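PDB 3FHM: CBS domain-containing protein from Agrobacterium tumefaciens, which is of unknown cellular function but binds AMP and NADH through its pair of CBS domains, consistent with a nucleotide-sensing role. Local coordinates for residues L115-H126 against I139-R148; V63-F74 against V95-V103. One frame throughout, in Å; residues are numbered along the deposited sequence.

From the N terminus, the hairpin of strands 60-64 and 70-75 comes first; contact 2 brings the loop segment 95-103 back onto it after helix 76-86, so joining the two CBS sequence ranges. Contact 1 opens only later and closes a shorter loop, in which the hairpin of strands 126-131 and 134-140 returns helix 141-147 to helix 112-122. The loops follow in series and neither encloses the other. Their centres lie about 20 Å apart, yet both touch AMP, and Ile73 packs on His126 where they meet, as suits the paired CBS (Bateman) arrangement, in which nucleotides bind between the two repeats.

Contact 1. Residues L115-H126 against I139-R148; sequences LMEIMTGGRFRH and ISIGDVVKAR. With AMP (adenosine monophosphate), chain E; NAI (1,4-dihydronicotinamide adenine dinucleotide), chain F.
Apolar packing between Met119 and the start of helix 141-147 forms the centre of this contact. Met119 reaches across on an extended chain: SD lies 3.7 Å from Ile141 CB, and CE turns toward the Ile141 amide and Val144 CG2. The two methyls of Val144 divide the neighbouring helix between them. CG1 meets Met116 CG at 3.7 Å, while CG2 faces Leu115 and Met119. Leu115 CD2 also rests on Ile139 CG2 at 3.6 Å, and Met116 CE lies over one face of the Arg148 guanidinium.

A single backbone hydrogen bond, Ile141 N to Arg125 O at 2.9 Å, spans the segments just beyond the antiparallel non-hydrogen-bonded pair His126 and Ser140. Ser140 and Asp143 form a capping box: Ser140 N donates to Asp143 OD2, and Asp143 N gives Ser140 OG a weak bond.

Polar contacts to nucleotides gather at the same end. His126 sends ND1 to AMP O1P and NE2, at 2.8 Å, to NAI O2A, so one ring bridges two ligands. Ser140 OG donates to NAI O2N, and the Asp143 carboxylate takes both adenosine ribose hydroxyls. Phe124 lies flat against the adenine, and Arg125 NE binds AMP O3P while NH2 reaches the other bound NAI and NH1 pairs with Glu76 of the second subunit.

The axes of 115-122 and 141-147 meet at 137°, closer to antiparallel than to parallel, with helix 26-33 against Leu115 and Ile139, Val127 of strand 126-131 against Leu115 and Met119, and the second subunit against Met116, Thr120 and Ile141.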
loop_
_atom_site.group_PDB
_atom_site.type_symbol
_atom_site.label_atom_id
_atom_site.label_comp_id
_atom_site.label_asym_id
_atom_site.label_seq_id
_atom_site.Cartn_x
_atom_site.Cartn_y
_atom_site.Cartn_z
ATOM N N LEU A 115 -8.820 14.399 2.551
ATOM C CA LEU A 115 -8.088 13.344 1.888
ATOM C C LEU A 115 -8.209 12.018 2.693
ATOM O O LEU A 115 -8.605 10.978 2.114
ATOM C CB LEU A 115 -6.635 13.794 1.655
ATOM C CG LEU A 115 -5.976 13.801 0.256
ATOM C CD1 LEU A 115 -6.920 14.187 -0.838
ATOM C CD2 LEU A 115 -4.821 14.730 0.241
ATOM N N MET A 116 -7.918 12.075 4.007
ATOM C CA MET A 116 -8.016 10.905 4.883
ATOM C C MET A 116 -9.394 10.251 4.859
ATOM O O MET A 116 -9.510 9.032 4.961
ATOM C CB MET A 116 -7.706 11.290 6.316
ATOM C CG MET A 116 -6.265 11.506 6.643
ATOM S SD MET A 116 -6.148 12.154 8.337
ATOM C CE MET A 116 -4.407 11.803 8.727
ATOM N N GLU A 117 -10.438 11.049 4.734
ATOM C CA GLU A 117 -11.772 10.534 4.772
ATOM C C GLU A 117 -12.068 9.858 3.447
ATOM O O GLU A 117 -12.649 8.770 3.421
ATOM C CB GLU A 117 -12.657 11.722 4.994
ATOM C CG GLU A 117 -14.090 11.543 5.312
ATOM C CD GLU A 117 -14.744 12.937 5.203
ATOM O OE1 GLU A 117 -13.993 13.956 5.270
ATOM O OE2 GLU A 117 -15.989 13.031 5.002
ATOM N N ILE A 118 -11.645 10.474 2.344
ATOM C CA ILE A 118 -11.744 9.819 1.022
ATOM C C ILE A 118 -11.020 8.453 0.987
ATOM O O ILE A 118 -11.585 7.461 0.480
ATOM C CB ILE A 118 -11.207 10.734 -0.132
ATOM C CG1 ILE A 118 -12.281 11.741 -0.585
ATOM C CG2 ILE A 118 -10.515 9.888 -1.304
ATOM C CD1 ILE A 118 -11.722 13.153 -0.666
ATOM N N MET A 119 -9.786 8.418 1.513
ATOM C CA MET A 119 -8.952 7.198 1.513
ATOM C C MET A 119 -9.571 6.116 2.402
ATOM O O MET A 119 -9.705 4.953 1.972
ATOM C CB MET A 119 -7.492 7.471 1.909
ATOM C CG MET A 119 -6.680 8.443 0.986
ATOM S SD MET A 119 -4.899 8.587 1.383
ATOM C CE MET A 119 -4.328 9.794 0.225
ATOM N N THR A 120 -10.007 6.509 3.601
ATOM C CA THR A 120 -10.675 5.563 4.455
ATOM C C THR A 120 -11.972 5.030 3.811
ATOM O O THR A 120 -12.106 3.831 3.676
ATOM C CB THR A 120 -10.953 6.144 5.846
ATOM O OG1 THR A 120 -9.749 6.735 6.334
ATOM C CG2 THR A 120 -11.386 5.042 6.806
ATOM N N GLY A 121 -12.904 5.911 3.426
ATOM C CA GLY A 121 -14.224 5.497 2.943
ATOM C C GLY A 121 -14.215 4.706 1.651
ATOM O O GLY A 121 -14.842 3.639 1.573
ATOM N N GLY A 122 -13.484 5.210 0.652
ATOM C CA GLY A 122 -13.308 4.503 -0.622
ATOM C C GLY A 122 -12.426 3.249 -0.579
ATOM O O GLY A 122 -12.512 2.410 -1.491
ATOM N N ARG A 123 -11.571 3.133 0.463
ATOM C CA ARG A 123 -10.610 1.998 0.671
ATOM C C ARG A 123 -9.554 1.918 -0.441
ATOM O O ARG A 123 -9.246 0.856 -1.003
ATOM C CB ARG A 123 -11.299 0.636 0.972
ATOM C CG ARG A 123 -12.757 0.716 1.369
ATOM C CD ARG A 123 -13.210 -0.582 2.000
ATOM N NE ARG A 123 -12.858 -0.595 3.425
ATOM C CZ ARG A 123 -12.075 -1.490 4.042
ATOM N NH1 ARG A 123 -11.548 -2.505 3.381
ATOM N NH2 ARG A 123 -11.835 -1.390 5.350
ATOM N N PHE A 124 -8.980 3.060 -0.751
ATOM C CA PHE A 124 -7.767 3.086 -1.563
ATOM C C PHE A 124 -6.837 4.144 -0.961
ATOM O O PHE A 124 -7.306 4.923 -0.106
ATOM C CB PHE A 124 -8.106 3.395 -3.024
ATOM C CG PHE A 124 -9.026 4.547 -3.198
ATOM C CD1 PHE A 124 -10.359 4.339 -3.428
ATOM C CD2 PHE A 124 -8.561 5.866 -3.099
ATOM C CE1 PHE A 124 -11.268 5.411 -3.576
ATOM C CE2 PHE A 124 -9.474 6.944 -3.252
ATOM C CZ PHE A 124 -10.842 6.680 -3.504
ATOM N N ARG A 125 -5.587 4.200 -1.459
ATOM C CA ARG A 125 -4.453 4.879 -0.830
ATOM C C ARG A 125 -3.748 5.918 -1.715
ATOM O O ARG A 125 -2.640 6.475 -1.349
ATOM C CB ARG A 125 -3.406 3.797 -0.502
ATOM C CG ARG A 125 -3.689 2.983 0.738
ATOM C CD ARG A 125 -2.595 1.978 1.150
ATOM N NE ARG A 125 -2.505 0.833 0.239
ATOM C CZ ARG A 125 -1.996 -0.357 0.528
ATOM N NH1 ARG A 125 -1.933 -1.285 -0.379
ATOM N NH2 ARG A 125 -1.563 -0.647 1.709
ATOM N N HIS A 126 -4.321 6.131 -2.908
ATOM C CA HIS A 126 -3.709 6.991 -3.912
ATOM C C HIS A 126 -4.800 7.908 -4.421
ATOM O O HIS A 126 -5.965 7.463 -4.726
ATOM C CB HIS A 126 -3.048 6.167 -5.009
ATOM C CG HIS A 126 -1.758 5.504 -4.588
ATOM N ND1 HIS A 126 -1.665 4.139 -4.332
ATOM C CD2 HIS A 126 -0.511 6.029 -4.348
ATOM C CE1 HIS A 126 -0.408 3.856 -4.007
ATOM N NE2 HIS A 126 0.312 4.982 -3.994
ATOM N N ILE A 139 -1.024 12.319 -4.731
ATOM C CA ILE A 139 -0.881 12.242 -3.255
ATOM C C ILE A 139 -1.145 10.802 -2.768
ATOM O O ILE A 139 -2.173 10.167 -3.167
ATOM C CB ILE A 139 -1.884 13.193 -2.486
ATOM C CG1 ILE A 139 -1.617 14.717 -2.710
ATOM C CG2 ILE A 139 -1.996 12.771 -0.984
ATOM C CD1 ILE A 139 -0.115 15.344 -2.348
ATOM N N SER A 140 -0.250 10.299 -1.913
ATOM C CA SER A 140 -0.409 8.986 -1.334
ATOM C C SER A 140 -0.588 9.026 0.207
ATOM O O SER A 140 -0.124 9.983 0.897
ATOM C CB SER A 140 0.843 8.236 -1.601
ATOM O OG SER A 140 1.557 8.299 -0.403
ATOM N N ILE A 141 -1.249 7.979 0.742
ATOM C CA ILE A 141 -1.420 7.849 2.203
ATOM C C ILE A 141 -0.116 8.127 3.030
ATOM O O ILE A 141 -0.199 8.612 4.123
ATOM C CB ILE A 141 -2.041 6.487 2.571
ATOM C CG1 ILE A 141 -2.665 6.546 3.981
ATOM C CG2 ILE A 141 -1.008 5.331 2.495
ATOM C CD1 ILE A 141 -3.487 5.289 4.344
ATOM N N GLY A 142 1.055 7.830 2.500
ATOM C CA GLY A 142 2.309 7.977 3.242
ATOM C C GLY A 142 2.721 9.440 3.262
ATOM O O GLY A 142 3.337 9.898 4.216
ATOM N N ASP A 143 2.360 10.199 2.217
ATOM C CA ASP A 143 2.504 11.676 2.183
ATOM C C ASP A 143 1.652 12.355 3.317
ATOM O O ASP A 143 2.178 13.092 4.183
ATOM C CB ASP A 143 2.103 12.203 0.782
ATOM C CG ASP A 143 3.005 11.631 -0.391
ATOM O OD1 ASP A 143 4.268 11.558 -0.334
ATOM O OD2 ASP A 143 2.431 11.278 -1.440
ATOM N N VAL A 144 0.350 12.074 3.276
ATOM C CA VAL A 144 -0.612 12.475 4.263
ATOM C C VAL A 144 -0.051 12.213 5.672
ATOM O O VAL A 144 -0.013 13.138 6.501
ATOM C CB VAL A 144 -1.966 11.679 4.030
ATOM C CG1 VAL A 144 -2.835 11.694 5.262
ATOM C CG2 VAL A 144 -2.721 12.208 2.805
ATOM N N VAL A 145 0.391 10.975 5.939
ATOM C CA VAL A 145 0.883 10.623 7.273
ATOM C C VAL A 145 2.152 11.417 7.694
ATOM O O VAL A 145 2.192 12.013 8.767
ATOM C CB VAL A 145 1.145 9.110 7.450
ATOM C CG1 VAL A 145 1.941 8.872 8.819
ATOM C CG2 VAL A 145 -0.162 8.265 7.361
ATOM N N LYS A 146 3.184 11.414 6.852
ATOM C CA LYS A 146 4.365 12.208 7.103
ATOM C C LYS A 146 4.022 13.681 7.415
ATOM O O LYS A 146 4.600 14.261 8.345
ATOM C CB LYS A 146 5.307 12.105 5.937
ATOM C CG LYS A 146 6.368 13.182 5.910
ATOM C CD LYS A 146 7.571 12.737 5.047
ATOM C CE LYS A 146 8.905 13.438 5.395
ATOM N NZ LYS A 146 10.063 12.921 4.586
ATOM N N ALA A 147 3.073 14.255 6.668
ATOM C CA ALA A 147 2.629 15.625 6.896
ATOM C C ALA A 147 2.070 15.864 8.322
ATOM O O ALA A 147 2.255 16.937 8.935
ATOM C CB ALA A 147 1.609 16.033 5.868
ATOM N N ARG A 148 1.361 14.879 8.842
ATOM C CA ARG A 148 0.763 15.031 10.142
ATOM C C ARG A 148 1.833 14.772 11.217
ATOM O O ARG A 148 1.534 14.833 12.399
ATOM C CB ARG A 148 -0.458 14.110 10.289
ATOM C CG ARG A 148 -1.704 14.456 9.433
ATOM C CD ARG A 148 -2.611 15.521 10.127
ATOM N NE ARG A 148 -3.759 14.979 10.894
ATOM C CZ ARG A 148 -3.713 14.306 12.064
ATOM N NH1 ARG A 148 -4.824 13.895 12.637
ATOM N NH2 ARG A 148 -2.585 14.016 12.684
HETATM P P AMP E . -4.333 1.166 -3.230
HETATM O O1P AMP E . -4.368 2.444 -3.977
HETATM O O2P AMP E . -3.282 0.192 -3.623
HETATM O O3P AMP E . -4.564 1.386 -1.739
HETATM O "O5'" AMP E . -5.622 0.589 -3.999
HETATM C "C5'" AMP E . -6.398 -0.602 -3.731
HETATM C "C4'" AMP E . -7.536 -0.559 -4.764
HETATM O "O4'" AMP E . -8.056 0.757 -4.848
HETATM C "C3'" AMP E . -7.036 -0.840 -6.177
HETATM O "O3'" AMP E . -7.985 -1.491 -7.015
HETATM C "C2'" AMP E . -6.898 0.495 -6.787
HETATM O "O2'" AMP E . -7.144 0.364 -8.159
HETATM C "C1'" AMP E . -7.998 1.247 -6.165
HETATM N N9 AMP E . -7.658 2.677 -6.298
HETATM C C8 AMP E . -6.476 3.333 -6.141
HETATM N N7 AMP E . -6.537 4.682 -6.413
HETATM C C5 AMP E . -7.800 4.881 -6.720
HETATM C C6 AMP E . -8.564 6.060 -7.095
HETATM N N6 AMP E . -7.971 7.270 -7.179
HETATM N N1 AMP E . -9.872 5.866 -7.350
HETATM C C2 AMP E . -10.483 4.644 -7.287
HETATM N N3 AMP E . -9.868 3.511 -6.963
HETATM C C4 AMP E . -8.536 3.590 -6.664
HETATM P PA NAI F . 3.938 4.507 -2.432
HETATM O O1A NAI F . 5.080 3.661 -2.033
HETATM O O2A NAI F . 2.997 4.182 -3.580
HETATM O O5B NAI F . 4.469 5.951 -2.803
HETATM C C5B NAI F . 5.786 6.403 -2.394
HETATM C C4B NAI F . 5.977 7.815 -2.877
HETATM O O4B NAI F . 5.886 7.886 -4.294
HETATM C C3B NAI F . 4.822 8.610 -2.361
HETATM O O3B NAI F . 5.433 9.851 -1.958
HETATM C C2B NAI F . 3.936 8.860 -3.532
HETATM O O2B NAI F . 3.711 10.230 -3.515
HETATM C C1B NAI F . 4.831 8.709 -4.707
HETATM N N9A NAI F . 4.135 8.134 -5.877
HETATM C C8A NAI F . 3.285 7.092 -5.876
HETATM N N7A NAI F . 2.833 6.873 -7.134
HETATM C C5A NAI F . 3.412 7.752 -7.947
HETATM C C6A NAI F . 3.386 8.037 -9.388
HETATM N N6A NAI F . 2.612 7.287 -10.209
HETATM N N1A NAI F . 4.138 9.055 -9.874
HETATM C C2A NAI F . 4.897 9.789 -9.048
HETATM N N3A NAI F . 4.970 9.542 -7.733
HETATM C C4A NAI F . 4.262 8.571 -7.128
HETATM O O3 NAI F . 2.921 4.969 -1.278
HETATM P PN NAI F . 2.846 4.736 0.335
HETATM O O1N NAI F . 1.964 3.649 0.878
HETATM O O2N NAI F . 2.428 6.116 0.697
HETATM O O5D NAI F . 4.360 4.414 0.787
HETATM C C5D NAI F . 4.949 3.132 1.045
HETATM C C4D NAI F . 5.758 3.277 2.327
HETATM O O4D NAI F . 6.687 4.375 2.183
HETATM C C3D NAI F . 4.819 3.628 3.522
HETATM O O3D NAI F . 5.168 2.902 4.708
HETATM C C2D NAI F . 5.036 5.103 3.843
HETATM O O2D NAI F . 4.823 5.425 5.234
HETATM C C1D NAI F . 6.464 5.294 3.287
HETATM N N1N NAI F . 6.613 6.619 2.774
HETATM C C2N NAI F . 7.652 7.328 3.259
HETATM C C3N NAI F . 7.870 8.654 2.827
HETATM C C7N NAI F . 9.081 9.385 3.375
HETATM O O7N NAI F . 9.345 10.540 2.994
HETATM N N7N NAI F . 9.870 8.713 4.225
HETATM C C4N NAI F . 6.995 9.242 1.884
HETATM C C5N NAI F . 5.898 8.483 1.415
HETATM C C6N NAI F . 5.715 7.136 1.871
#

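Contact 2. Residues V63-F74 against V95-V103. With AMP (adenosine monophosphate), chain E; SO4 (sulfate ion), chain G.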
loop_
_atom_site.group_PDB
_atom_site.type_symbol
_atom_site.label_atom_id
_atom_site.label_comp_id
_atom_site.label_asym_id
_atom_site.label_seq_id
_atom_site.Cartn_x
_atom_site.Cartn_y
_atom_site.Cartn_z
ATOM N N VAL A 63 -2.607 5.021 -15.724
ATOM C CA VAL A 63 -2.747 4.597 -17.118
ATOM C C VAL A 63 -3.272 5.719 -18.017
ATOM O O VAL A 63 -4.450 6.107 -17.927
ATOM C CB VAL A 63 -3.702 3.357 -17.336
ATOM C CG1 VAL A 63 -3.422 2.687 -18.669
ATOM C CG2 VAL A 63 -3.555 2.360 -16.240
ATOM N N THR A 64 -2.410 6.187 -18.926
ATOM C CA THR A 64 -2.705 7.256 -19.880
ATOM C C THR A 64 -2.630 6.754 -21.346
ATOM O O THR A 64 -1.835 5.866 -21.648
ATOM C CB THR A 64 -1.672 8.452 -19.747
ATOM O OG1 THR A 64 -0.410 8.090 -20.317
ATOM C CG2 THR A 64 -1.459 8.869 -18.330
ATOM N N ASP A 65 -3.424 7.345 -22.254
ATOM C CA ASP A 65 -3.342 7.027 -23.700
ATOM C C ASP A 65 -2.374 7.920 -24.480
ATOM O O ASP A 65 -1.744 8.813 -23.921
ATOM C CB ASP A 65 -4.715 7.085 -24.359
ATOM C CG ASP A 65 -5.238 8.495 -24.501
ATOM O OD1 ASP A 65 -4.517 9.476 -24.186
ATOM O OD2 ASP A 65 -6.399 8.619 -24.942
ATOM N N ALA A 66 -2.279 7.670 -25.781
ATOM C CA ALA A 66 -1.446 8.438 -26.689
ATOM C C ALA A 66 -1.625 9.941 -26.549
ATOM O O ALA A 66 -0.686 10.689 -26.809
ATOM C CB ALA A 66 -1.758 8.032 -28.109
ATOM N N ASP A 67 -2.822 10.375 -26.140
ATOM C CA ASP A 67 -3.232 11.780 -26.205
ATOM C C ASP A 67 -3.173 12.498 -24.859
ATOM O O ASP A 67 -3.340 13.738 -24.796
ATOM C CB ASP A 67 -4.621 11.893 -26.845
ATOM C CG ASP A 67 -4.621 11.507 -28.323
ATOM O OD1 ASP A 67 -4.994 10.361 -28.662
ATOM O OD2 ASP A 67 -4.234 12.348 -29.154
ATOM N N GLY A 68 -2.931 11.723 -23.800
ATOM C CA GLY A 68 -2.790 12.266 -22.468
ATOM C C GLY A 68 -3.958 12.017 -21.532
ATOM O O GLY A 68 -3.889 12.414 -20.370
ATOM N N VAL A 69 -5.010 11.354 -22.019
ATOM C CA VAL A 69 -6.242 11.103 -21.246
ATOM C C VAL A 69 -5.990 10.080 -20.140
ATOM O O VAL A 69 -5.354 9.071 -20.416
ATOM C CB VAL A 69 -7.407 10.555 -22.152
ATOM C CG1 VAL A 69 -8.778 10.924 -21.571
ATOM C CG2 VAL A 69 -7.339 11.106 -23.554
ATOM N N VAL A 70 -6.469 10.318 -18.916
ATOM C CA VAL A 70 -6.347 9.317 -17.881
ATOM C C VAL A 70 -7.389 8.238 -18.075
ATOM O O VAL A 70 -8.584 8.507 -18.126
ATOM C CB VAL A 70 -6.393 9.898 -16.483
ATOM C CG1 VAL A 70 -6.482 8.793 -15.448
ATOM C CG2 VAL A 70 -5.136 10.734 -16.244
ATOM N N LEU A 71 -6.906 7.005 -18.209
ATOM C CA LEU A 71 -7.759 5.860 -18.491
ATOM C C LEU A 71 -8.120 5.105 -17.248
ATOM O O LEU A 71 -9.187 4.483 -17.197
ATOM C CB LEU A 71 -7.062 4.888 -19.444
ATOM C CG LEU A 71 -6.811 5.338 -20.897
ATOM C CD1 LEU A 71 -5.913 4.326 -21.591
ATOM C CD2 LEU A 71 -8.110 5.641 -21.730
ATOM N N GLY A 72 -7.209 5.127 -16.263
ATOM C CA GLY A 72 -7.359 4.377 -15.027
ATOM C C GLY A 72 -6.085 4.321 -14.196
ATOM O O GLY A 72 -5.061 5.034 -14.441
ATOM N N ILE A 73 -6.113 3.462 -13.187
ATOM C CA ILE A 73 -5.036 3.467 -12.211
ATOM C C ILE A 73 -4.808 1.990 -11.799
ATOM O O ILE A 73 -5.756 1.208 -11.616
ATOM C CB ILE A 73 -5.346 4.500 -11.066
ATOM C CG1 ILE A 73 -4.171 4.703 -10.165
ATOM C CG2 ILE A 73 -6.515 4.068 -10.175
ATOM C CD1 ILE A 73 -4.658 5.358 -8.901
ATOM N N PHE A 74 -3.539 1.593 -11.739
ATOM C CA PHE A 74 -3.155 0.218 -11.402
ATOM C C PHE A 74 -2.223 0.274 -10.188
ATOM O O PHE A 74 -1.238 1.032 -10.205
ATOM C CB PHE A 74 -2.443 -0.430 -12.614
ATOM C CG PHE A 74 -1.819 -1.799 -12.337
ATOM C CD1 PHE A 74 -2.581 -2.971 -12.465
ATOM C CD2 PHE A 74 -0.448 -1.897 -11.985
ATOM C CE1 PHE A 74 -2.032 -4.233 -12.227
ATOM C CE2 PHE A 74 0.166 -3.177 -11.722
ATOM C CZ PHE A 74 -0.647 -4.355 -11.847
ATOM N N VAL A 95 -2.532 -4.439 -18.933
ATOM C CA VAL A 95 -2.862 -3.661 -17.738
ATOM C C VAL A 95 -4.330 -3.124 -17.669
ATOM O O VAL A 95 -4.863 -2.912 -16.557
ATOM C CB VAL A 95 -1.830 -2.562 -17.478
ATOM C CG1 VAL A 95 -2.107 -1.308 -18.329
ATOM C CG2 VAL A 95 -1.822 -2.242 -15.973
ATOM N N SER A 96 -4.969 -2.967 -18.836
ATOM C CA SER A 96 -6.350 -2.434 -18.966
ATOM C C SER A 96 -7.441 -3.320 -18.345
ATOM O O SER A 96 -8.494 -2.811 -17.941
ATOM C CB SER A 96 -6.675 -2.179 -20.446
ATOM O OG SER A 96 -5.637 -1.416 -21.052
ATOM N N VAL A 97 -7.185 -4.628 -18.253
ATOM C CA VAL A 97 -8.224 -5.535 -17.761
ATOM C C VAL A 97 -8.228 -5.626 -16.243
ATOM O O VAL A 97 -9.183 -6.171 -15.662
ATOM C CB VAL A 97 -8.190 -6.987 -18.365
ATOM C CG1 VAL A 97 -8.187 -6.951 -19.907
ATOM C CG2 VAL A 97 -7.039 -7.757 -17.806
ATOM N N ALA A 98 -7.188 -5.105 -15.601
ATOM C CA ALA A 98 -7.122 -5.212 -14.154
ATOM C C ALA A 98 -7.269 -3.861 -13.440
ATOM O O ALA A 98 -7.535 -3.825 -12.225
ATOM C CB ALA A 98 -5.836 -5.900 -13.737
ATOM N N MET A 99 -7.083 -2.770 -14.196
ATOM C CA MET A 99 -6.979 -1.412 -13.685
ATOM C C MET A 99 -8.347 -0.955 -13.275
ATOM O O MET A 99 -9.309 -1.465 -13.753
ATOM C CB MET A 99 -6.461 -0.488 -14.788
ATOM C CG MET A 99 -7.459 -0.227 -15.934
ATOM S SD MET A 99 -6.785 0.966 -17.114
ATOM C CE MET A 99 -8.185 1.255 -18.234
ATOM N N THR A 100 -8.402 0.022 -12.384
ATOM C CA THR A 100 -9.638 0.670 -11.957
ATOM C C THR A 100 -9.886 1.883 -12.855
ATOM O O THR A 100 -9.035 2.806 -12.885
ATOM C CB THR A 100 -9.541 1.008 -10.447
ATOM O OG1 THR A 100 -9.940 -0.164 -9.736
ATOM C CG2 THR A 100 -10.453 2.154 -10.002
ATOM N N LYS A 101 -11.005 1.846 -13.606
ATOM C CA LYS A 101 -11.361 2.892 -14.602
ATOM C C LYS A 101 -11.939 4.185 -14.014
ATOM O O LYS A 101 -11.609 5.281 -14.475
ATOM C CB LYS A 101 -12.309 2.342 -15.675
ATOM C CG LYS A 101 -11.578 1.831 -16.872
ATOM C CD LYS A 101 -12.551 1.325 -17.867
ATOM C CE LYS A 101 -12.312 -0.130 -18.168
ATOM N NZ LYS A 101 -12.254 -0.866 -16.859
ATOM N N ASN A 102 -12.808 4.055 -13.014
ATOM C CA ASN A 102 -13.344 5.222 -12.297
ATOM C C ASN A 102 -12.436 5.779 -11.237
ATOM O O ASN A 102 -12.492 5.364 -10.080
ATOM C CB ASN A 102 -14.654 4.908 -11.631
ATOM C CG ASN A 102 -15.785 5.546 -12.324
ATOM O OD1 ASN A 102 -16.391 6.497 -11.796
ATOM N ND2 ASN A 102 -16.078 5.064 -13.550
ATOM N N VAL A 103 -11.644 6.754 -11.644
ATOM C CA VAL A 103 -10.601 7.331 -10.844
ATOM C C VAL A 103 -11.084 8.533 -10.026
ATOM O O VAL A 103 -11.436 9.537 -10.638
ATOM C CB VAL A 103 -9.521 7.837 -11.815
ATOM C CG1 VAL A 103 -8.319 8.446 -11.101
ATOM C CG2 VAL A 103 -9.064 6.717 -12.701
HETATM P P AMP E . -4.333 1.166 -3.230
HETATM O O1P AMP E . -4.368 2.444 -3.977
HETATM O O2P AMP E . -3.282 0.192 -3.623
HETATM O O3P AMP E . -4.564 1.386 -1.739
HETATM O "O5'" AMP E . -5.622 0.589 -3.999
HETATM C "C5'" AMP E . -6.398 -0.602 -3.731
HETATM C "C4'" AMP E . -7.536 -0.559 -4.764
HETATM O "O4'" AMP E . -8.056 0.757 -4.848
HETATM C "C3'" AMP E . -7.036 -0.840 -6.177
HETATM O "O3'" AMP E . -7.985 -1.491 -7.015
HETATM C "C2'" AMP E . -6.898 0.495 -6.787
HETATM O "O2'" AMP E . -7.144 0.364 -8.159
HETATM C "C1'" AMP E . -7.998 1.247 -6.165
HETATM N N9 AMP E . -7.658 2.677 -6.298
HETATM C C8 AMP E . -6.476 3.333 -6.141
HETATM N N7 AMP E . -6.537 4.682 -6.413
HETATM C C5 AMP E . -7.800 4.881 -6.720
HETATM C C6 AMP E . -8.564 6.060 -7.095
HETATM N N6 AMP E . -7.971 7.270 -7.179
HETATM N N1 AMP E . -9.872 5.866 -7.350
HETATM C C2 AMP E . -10.483 4.644 -7.287
HETATM N N3 AMP E . -9.868 3.511 -6.963
HETATM C C4 AMP E . -8.536 3.590 -6.664
HETATM S S SO4 G . -14.035 0.363 -12.572
HETATM O O1 SO4 G . -15.411 -0.092 -12.760
HETATM O O2 SO4 G . -13.390 -0.380 -11.484
HETATM O O3 SO4 G . -13.269 0.134 -13.792
HETATM O O4 SO4 G . -14.063 1.799 -12.292
#
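The Phe74 ring has Val95 CG2 over one face, a CH-pi contact with the methyl 4.0 Å from the ring centroid, and Ala98 CB at its edge. The ring is placed there by a first torsion in which CG lies anti to the backbone N (chi1 172°), and Ile46, Ala49 and Leu53 of helix 46-56 pack on it as well.

Beside the ring, the backbones of Ile73 and Thr100 form a single antiparallel hydrogen-bonded bridge. Thr100 N donates to Ile73 O along a nearly straight path, 165° at the hydrogen, whereas the return bond from Ile73 N to Thr100 O is more bent at 140°. Gly72, which has no side chain, passes close against Thr100 O and Met99 SD. Gly72 and Leu71 together face Val63 in a classic beta bulge.

Met99 runs extended across this bulge. Its SD meets Val63 CG2 at 3.6 Å, the two side chains crossing at about a right angle, and its CE reaches Leu71 O. Beyond Gly72, Val103 CG2 closes over the Gly72 CA at 3.7 Å. Farther along the hairpin, Asp65 OD1 accepts from Asp67 N, which makes an Asx turn, and also from Val69 N, the two donors coming from opposite faces of the carboxylate.

On the ligand side, Ile73 CD1 and Thr100 CG2 approach the AMP base, and Thr100 OG1 gives its ribose O2' a weak bond. The backbone N atoms of Lys101 and Asn102 donate to a sulfate, probably from the crystallisation liquor, Lys101 N to O3 at 2.8 Å. The chemistry implies that backbone pairing and apolar packing fix the loop segment against the hairpin; the same bridge that joins them places Ile73 and Thr100 beside AMP, where with Asn102 and Val103 they form part of its pocket.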